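Local coordinates for ferrous iron uptake transporter protein B (Streptococcus thermophilus, PDB 3TAH) that probably drives ferrous iron uptake across the bacterial membrane using GTP, here represented by its cytosolic G-protein and helical portion with a bound GDP analogue, at residues A[74-79]-A[106-111]; A[191-194]-A[200-203]. The protein carries 1 engineered substitution. All blocks are in the same frame, centred on the assembly; numbering follows the deposited sequence. Where two conformers were deposited one is given.

Contact 1 of 2, residues A[74-79]-A[106-111]; sequences DYLLSQ and TGIPVT
L77, near the C-terminal end of helix 67-77, and T106, in the turn that follows helix 93-105, mark the nearest approach of the two backbones, their CA atoms 6.5 Å apart. Each chain turns away from its helix through a residue of positive phi, Q79 on one side and G107 on the other. A water joins the two main chains by donating to both T106 O at 2.8 Å and L76 O at a longer 3.3 Å. Among side chains, the T106 methyl meets L76, with CG2 4.3 Å from L76 CB. With chi1 69°, T106 OG1 lies between the backbone N and the carbonyl carbon, hydrogen-bonded to L103 O and receiving a weak bond from I108 N, while CG2 stands anti to the carbonyl carbon.

The turn 106-109 closes the beta-alpha-beta crossover from strand 83-89 through helix 93-105 to its parallel neighbour 110-115, a basic unit of the P-loop G domain. I84 of the first strand touches L76, T106 and I108 alike, and A7 of strand 4-10 also touches L76, so helix 67-77 packs onto the sheet here.

L77 and I108 are each modelled in two conformers. In one, I108 CD1 lies 4.2 Å from L76 CD2 and L77 CD1 4.1 Å from T106 CG2, so these contacts need not hold in every copy; a very close approach of I108 CD1 to L76 O is doubtful.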
loop_
_atom_site.group_PDB
_atom_site.type_symbol
_atom_site.label_atom_id
_atom_site.label_comp_id
_atom_site.label_asym_id
_atom_site.label_seq_id
_atom_site.Cartn_x
_atom_site.Cartn_y
_atom_site.Cartn_z
ATOM N N ASP A 74 7.956 -2.517 7.760
ATOM C CA ASP A 74 8.639 -1.776 8.828
ATOM C C ASP A 74 8.947 -0.351 8.387
ATOM O O ASP A 74 8.746 0.601 9.140
ATOM C CB ASP A 74 9.937 -2.463 9.272
ATOM C CG ASP A 74 9.696 -3.800 9.960
ATOM O OD1 ASP A 74 8.542 -4.088 10.363
ATOM O OD2 ASP A 74 10.650 -4.587 10.094
ATOM N N TYR A 75 9.428 -0.203 7.163
ATOM C CA TYR A 75 9.722 1.117 6.653
ATOM C C TYR A 75 8.460 1.973 6.574
ATOM O O TYR A 75 8.440 3.111 7.053
ATOM C CB TYR A 75 10.371 1.044 5.284
ATOM C CG TYR A 75 10.580 2.418 4.736
ATOM C CD1 TYR A 75 11.617 3.219 5.207
ATOM C CD2 TYR A 75 9.731 2.936 3.762
ATOM C CE1 TYR A 75 11.808 4.502 4.710
ATOM C CE2 TYR A 75 9.916 4.200 3.266
ATOM C CZ TYR A 75 10.953 4.979 3.738
ATOM O OH TYR A 75 11.126 6.246 3.232
ATOM N N LEU A 76 7.402 1.433 5.979
ATOM C CA LEU A 76 6.159 2.211 5.846
ATOM C C LEU A 76 5.483 2.551 7.178
ATOM O O LEU A 76 4.894 3.622 7.300
ATOM C CB LEU A 76 5.176 1.513 4.900
ATOM C CG LEU A 76 5.678 1.426 3.455
ATOM C CD1 LEU A 76 4.711 0.597 2.632
ATOM C CD2 LEU A 76 5.874 2.846 2.831
ATOM N N LEU A 77 5.559 1.643 8.150
ATOM C CA LEU A 77 5.013 1.888 9.490
ATOM C C LEU A 77 5.903 2.795 10.351
ATOM O O LEU A 77 5.453 3.277 11.382
ATOM C CB LEU A 77 4.751 0.572 10.222
ATOM C CG LEU A 77 3.348 0.000 10.014
ATOM C CD1 LEU A 77 2.936 0.062 8.548
ATOM C CD2 LEU A 77 3.244 -1.420 10.563
ATOM N N SER A 78 7.146 3.037 9.936
ATOM C CA SER A 78 8.077 3.910 10.686
ATOM C C SER A 78 7.730 5.396 10.547
ATOM O O SER A 78 8.304 6.236 11.241
ATOM C CB SER A 78 9.529 3.698 10.230
ATOM O OG SER A 78 9.812 4.337 8.986
ATOM N N GLN A 79 6.818 5.721 9.634
ATOM C CA GLN A 79 6.401 7.085 9.372
ATOM C C GLN A 79 7.572 7.988 8.896
ATOM O O GLN A 79 7.561 9.185 9.154
ATOM C CB GLN A 79 5.669 7.683 10.593
ATOM C CG GLN A 79 4.641 6.730 11.254
ATOM C CD GLN A 79 3.683 7.441 12.206
ATOM O OE1 GLN A 79 3.633 7.141 13.413
ATOM N NE2 GLN A 79 2.925 8.393 11.669
ATOM N N THR A 106 -1.840 1.858 5.549
ATOM C CA THR A 106 -0.708 2.344 6.354
ATOM C C THR A 106 -0.894 3.793 6.829
ATOM O O THR A 106 -0.250 4.235 7.796
ATOM C CB THR A 106 0.639 2.268 5.589
ATOM O OG1 THR A 106 0.641 3.232 4.527
ATOM C CG2 THR A 106 0.925 0.849 5.057
ATOM N N GLY A 107 -1.756 4.540 6.140
ATOM C CA GLY A 107 -1.985 5.935 6.439
ATOM C C GLY A 107 -1.002 6.913 5.819
ATOM O O GLY A 107 -1.126 8.107 6.069
ATOM N N ILE A 108 -0.035 6.434 5.033
ATOM C CA ILE A 108 0.838 7.318 4.262
ATOM C C ILE A 108 0.179 7.471 2.895
ATOM O O ILE A 108 0.020 6.471 2.191
ATOM C CB ILE A 108 2.220 6.740 4.065
ATOM C CG1 ILE A 108 2.886 6.484 5.413
ATOM C CG2 ILE A 108 3.061 7.697 3.233
ATOM C CD1 ILE A 108 4.246 5.892 5.278
ATOM N N PRO A 109 -0.217 8.701 2.515
ATOM C CA PRO A 109 -0.994 8.882 1.268
ATOM C C PRO A 109 -0.365 8.246 0.043
ATOM O O PRO A 109 0.839 8.417 -0.191
ATOM C CB PRO A 109 -1.062 10.402 1.119
ATOM C CG PRO A 109 -1.092 10.841 2.519
ATOM C CD PRO A 109 -0.073 9.998 3.209
ATOM N N VAL A 110 -1.189 7.512 -0.695
ATOM C CA VAL A 110 -0.776 6.773 -1.879
ATOM C C VAL A 110 -1.097 7.550 -3.151
ATOM O O VAL A 110 -2.169 8.150 -3.247
ATOM C CB VAL A 110 -1.482 5.388 -1.906
ATOM C CG1 VAL A 110 -1.317 4.698 -3.243
ATOM C CG2 VAL A 110 -0.958 4.529 -0.745
ATOM N N THR A 111 -0.149 7.548 -4.100
ATOM C CA THR A 111 -0.331 8.038 -5.465
ATOM C C THR A 111 0.033 6.843 -6.369
ATOM O O THR A 111 1.052 6.191 -6.142
ATOM C CB THR A 111 0.579 9.232 -5.771
ATOM O OG1 THR A 111 0.181 10.359 -4.976
ATOM C CG2 THR A 111 0.526 9.598 -7.259
HETATM O O HOH W 1 2.254 4.755 8.873
#

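Contact 2 of 2, residues A[191-194]-A[200-203]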
loop_
_atom_site.group_PDB
_atom_site.type_symbol
_atom_site.label_atom_id
_atom_site.label_comp_id
_atom_site.label_asym_id
_atom_site.label_seq_id
_atom_site.Cartn_x
_atom_site.Cartn_y
_atom_site.Cartn_z
ATOM N N ASN A 191 -4.903 3.837 22.516
ATOM C CA ASN A 191 -3.707 4.558 22.051
ATOM C C ASN A 191 -2.446 3.685 21.961
ATOM O O ASN A 191 -1.325 4.203 21.963
ATOM C CB ASN A 191 -3.448 5.799 22.921
ATOM C CG ASN A 191 -2.980 5.464 24.331
ATOM O OD1 ASN A 191 -2.974 4.304 24.752
ATOM N ND2 ASN A 191 -2.599 6.502 25.083
ATOM N N SER A 192 -2.637 2.367 21.876
ATOM C CA SER A 192 -1.526 1.418 21.777
ATOM C C SER A 192 -0.776 1.513 20.467
ATOM O O SER A 192 0.372 1.080 20.386
ATOM C CB SER A 192 -2.014 -0.025 21.965
ATOM O OG SER A 192 -2.386 -0.234 23.312
ATOM N N VAL A 193 -1.425 2.075 19.453
ATOM C CA VAL A 193 -0.825 2.317 18.148
ATOM C C VAL A 193 -1.128 3.732 17.704
ATOM O O VAL A 193 -2.040 4.349 18.230
ATOM C CB VAL A 193 -1.360 1.320 17.105
ATOM C CG1 VAL A 193 -0.996 -0.116 17.527
ATOM C CG2 VAL A 193 -2.859 1.450 16.920
ATOM N N PRO A 194 -0.369 4.269 16.732
ATOM C CA PRO A 194 -0.700 5.598 16.218
ATOM C C PRO A 194 -2.058 5.632 15.513
ATOM O O PRO A 194 -2.447 4.651 14.861
ATOM C CB PRO A 194 0.424 5.893 15.215
ATOM C CG PRO A 194 1.531 4.925 15.560
ATOM C CD PRO A 194 0.835 3.712 16.095
ATOM N N PHE A 200 -4.412 -0.243 9.853
ATOM C CA PHE A 200 -3.455 -1.262 9.421
ATOM C C PHE A 200 -3.258 -2.292 10.527
ATOM O O PHE A 200 -3.302 -3.496 10.285
ATOM C CB PHE A 200 -2.088 -0.652 9.070
ATOM C CG PHE A 200 -1.069 -1.675 8.690
ATOM C CD1 PHE A 200 -0.909 -2.042 7.367
ATOM C CD2 PHE A 200 -0.262 -2.273 9.651
ATOM C CE1 PHE A 200 0.017 -3.000 7.009
ATOM C CE2 PHE A 200 0.671 -3.233 9.281
ATOM C CZ PHE A 200 0.802 -3.585 7.964
ATOM N N TYR A 201 -3.021 -1.801 11.741
ATOM C CA TYR A 201 -2.803 -2.683 12.879
ATOM C C TYR A 201 -4.069 -3.452 13.246
ATOM O O TYR A 201 -3.991 -4.633 13.568
ATOM C CB TYR A 201 -2.303 -1.896 14.084
ATOM C CG TYR A 201 -0.873 -1.469 13.958
ATOM C CD1 TYR A 201 0.156 -2.406 14.045
ATOM C CD2 TYR A 201 -0.535 -0.143 13.769
ATOM C CE1 TYR A 201 1.480 -2.025 13.931
ATOM C CE2 TYR A 201 0.784 0.243 13.658
ATOM C CZ TYR A 201 1.784 -0.700 13.745
ATOM O OH TYR A 201 3.099 -0.316 13.623
ATOM N N ALA A 202 -5.225 -2.793 13.195
ATOM C CA ALA A 202 -6.478 -3.460 13.538
ATOM C C ALA A 202 -6.755 -4.641 12.587
ATOM O O ALA A 202 -7.151 -5.720 13.022
ATOM C CB ALA A 202 -7.641 -2.474 13.546
ATOM N N ILE A 203 -6.542 -4.435 11.293
ATOM C CA ILE A 203 -6.769 -5.483 10.298
ATOM C C ILE A 203 -5.766 -6.616 10.483
ATOM O O ILE A 203 -6.136 -7.789 10.405
ATOM C CB ILE A 203 -6.719 -4.941 8.856
ATOM C CG1 ILE A 203 -7.905 -4.017 8.613
ATOM C CG2 ILE A 203 -6.777 -6.112 7.836
ATOM C CD1 ILE A 203 -7.793 -3.177 7.380
#
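A short loop packs here against the helix that follows it: V193 and P194, in the connection between helix 176-189 and helix 198-206, lie against Y201 in the first half of the second helix. The contact belongs to the FeoB cytosolic helical domain and lies away from the nucleotide pocket. It is small, burying 117 Å² over both sides, and is apolar throughout. The backbones stay well apart, with the CA atoms of V193 and Y201 7.5 Å from each other, and the side chains bridge the distance.

V193 does most of the touching. Its CG1 methyl stands over one face of the Y201 ring in a CH-pi contact, 4.1 Å from the centroid and 24° off the ring normal, displaced toward the rim rather than centred. V193 CB follows along the same flank, 3.7 Å from Y201 CD2. The two side chains run past each other in opposite senses; V193 CG1 lies over the CG-CD2 side of the ring, 3.8 Å from Y201 CG. On the helix side, Y201 points its CB toward the loop, and with CG anti to the carbonyl carbon (chi1 -74°) the ring presents one face to V193 CG1. P194 extends the apolar surface farther along the tyrosine, its CD 4.2 Å from Y201 CE2 in an oblique approach.

Just before V193, S192 OG is hydrogen-bonded to Q222 NE2 of helix 220-237, tying the loop to another helix of the domain. L216 touches both V193 and Y201, and V212 and E215 of helix 210-215 also border the tyrosine. From the same turn of helix 198-206, A202 packs on helix 176-189, whereas F200 and Y201 reach L77 of helix 67-77 in the G domain.

Contact 1 is mainly buried and belongs to the G domain, whereas contact 2 lies farther out in the helical domain and is only partly buried. They share no segment and follow one another along the chain, yet they meet where the two domains abut. T106 CG2 of contact 1 packs 4.1 Å from F200 CD1, and Q79 touches P194; R196, between the segments of contact 2, hydrogen-bonds to G107 O. Their chemistry differs accordingly: contact 1 combines aliphatic packing beside the sheet with a water between main-chain carbonyls, while contact 2 relies on aliphatic groups against an aromatic ring.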